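Local coordinates for peptidase M28 (Shewanella amazonensis SB2B, PDB 3IIB), which probably hydrolyses peptides as a zinc-dependent carboxypeptidase or dipeptidase of the M28 family, active as a homodimer, at the interface of chains A and B. Coordinates in Å, arbitrary orientation; residue numbers count along the deposited sequence, not the author numbering. Chains: chain A/B, Peptidase M28.

The interface of chains A and B. Residues chain A 34-36, 262-263, 265; chain B 87-89, 180.
B:Gln88 lays its terminal amide against the backbone of A:Gly35: the carboxamide carbon CD of B:Gln88 stands 3.6 Å from A:Gly35 CA, and both ends of the amide lie about equally near that carbon, so the contact is one of packing rather than of a directed bond. The chain reaches there with CG anti to its own carbonyl carbon (chi1 -68°) and a bend at chi2. The oxygen end is turned toward the methyl CG2 of A:Thr265, 3.6 Å from OE1 of B:Gln88, the two side chains crossing nearly at a right angle, with ring carbon CD of A:Pro36 equally near off to its side. Cutting this side chain back to an alanine is likely to leave A:Gly35 and the A:Thr265 methyl without the amide that packs on them, opening a gap between the chains. Next to it ring carbon CG of A:Pro36 faces ring carbon CD of B:Pro89 at 4.0 Å, an apolar contact between the two rings. On the other flank two waters bridge backbone carbonyls of the two chains: water 1 joins A:Val34 O (2.9 Å) to B:Pro87 O (2.7 Å), and water 2 links the same two carbonyls and also A:Pro36 O. At the far end B:Arg180 NH1 donates to A:Glu263 O at 2.9 Å; the donor sits in the carbonyl plane on a lone pair, although the acceptor is 20° out of the guanidinium plane and the bond is bent (134° at H). Chain A contributes the loop just after helix 22-33 and the one before helix 267-285, chain B the short strand 88-90 and a loop residue; two-fold symmetry repeats this patch in the homodimer, the active form.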
# COMPACT_ATOMS: atom_id res chain seq x y z
N VAL A 34 -11.86 13.75 -12.86
CA VAL A 34 -10.66 13.79 -13.66
C VAL A 34 -9.76 12.64 -13.34
O VAL A 34 -9.39 11.90 -14.24
CB VAL A 34 -9.89 15.13 -13.47
CG1 VAL A 34 -8.70 15.25 -14.44
CG2 VAL A 34 -10.85 16.30 -13.66
N GLY A 35 -9.36 12.49 -12.07
CA GLY A 35 -8.36 11.50 -11.72
C GLY A 35 -6.94 11.98 -12.01
O GLY A 35 -6.68 13.19 -12.02
N PRO A 36 -6.01 11.04 -12.28
CA PRO A 36 -4.64 11.45 -12.52
C PRO A 36 -4.58 12.35 -13.73
O PRO A 36 -5.33 12.12 -14.68
CB PRO A 36 -3.91 10.13 -12.78
CG PRO A 36 -4.95 9.19 -13.18
CD PRO A 36 -6.21 9.59 -12.48
N ASP A 262 0.65 9.97 -12.80
CA ASP A 262 -0.41 9.34 -13.57
C ASP A 262 -0.96 8.05 -12.99
O ASP A 262 -1.90 7.51 -13.58
CB ASP A 262 0.05 9.10 -15.03
CG ASP A 262 1.40 8.44 -15.15
OD1 ASP A 262 2.33 8.69 -14.33
OD2 ASP A 262 1.58 7.65 -16.10
N GLU A 263 -0.36 7.54 -11.91
CA GLU A 263 -0.72 6.19 -11.40
C GLU A 263 -1.67 6.17 -10.21
O GLU A 263 -2.28 5.11 -9.94
CB GLU A 263 0.54 5.36 -11.11
CG GLU A 263 1.48 5.29 -12.33
CD GLU A 263 2.43 4.11 -12.24
OE1 GLU A 263 3.28 4.15 -11.35
OE2 GLU A 263 2.33 3.17 -13.07
N THR A 265 -4.53 9.17 -8.11
CA THR A 265 -5.46 10.16 -8.58
C THR A 265 -5.00 11.58 -8.22
O THR A 265 -5.79 12.49 -8.18
CB THR A 265 -6.89 9.93 -8.01
OG1 THR A 265 -6.83 10.01 -6.58
CG2 THR A 265 -7.45 8.58 -8.46
N PRO B 87 -12.94 8.66 -17.43
CA PRO B 87 -12.03 7.55 -17.62
C PRO B 87 -10.90 7.57 -16.60
O PRO B 87 -10.27 8.60 -16.40
CB PRO B 87 -11.50 7.80 -19.03
CG PRO B 87 -12.49 8.62 -19.69
CD PRO B 87 -13.06 9.49 -18.65
N GLN B 88 -10.60 6.43 -16.01
CA GLN B 88 -9.55 6.32 -15.02
C GLN B 88 -9.01 4.91 -14.92
O GLN B 88 -9.76 3.95 -15.10
CB GLN B 88 -10.12 6.65 -13.65
CG GLN B 88 -10.53 8.06 -13.45
CD GLN B 88 -10.34 8.54 -12.07
OE1 GLN B 88 -9.38 8.18 -11.42
NE2 GLN B 88 -11.20 9.48 -11.62
N PRO B 89 -7.75 4.76 -14.50
CA PRO B 89 -7.16 3.44 -14.22
C PRO B 89 -7.74 2.80 -12.97
O PRO B 89 -8.15 3.50 -12.03
CB PRO B 89 -5.68 3.74 -13.98
CG PRO B 89 -5.45 5.12 -14.48
CD PRO B 89 -6.75 5.83 -14.31
N ARG B 180 -3.98 0.95 -2.30
CA ARG B 180 -4.17 0.65 -3.71
C ARG B 180 -3.59 -0.73 -3.99
O ARG B 180 -2.67 -0.90 -4.81
CB ARG B 180 -3.56 1.74 -4.57
CG ARG B 180 -4.10 1.73 -5.97
CD ARG B 180 -5.34 2.59 -6.06
NE ARG B 180 -5.94 2.54 -7.39
CZ ARG B 180 -5.52 3.24 -8.43
NH1 ARG B 180 -4.49 4.06 -8.34
NH2 ARG B 180 -6.17 3.12 -9.59
O HOH W 1 -10.64 11.30 -16.75
O HOH W 2 -7.71 9.98 -15.25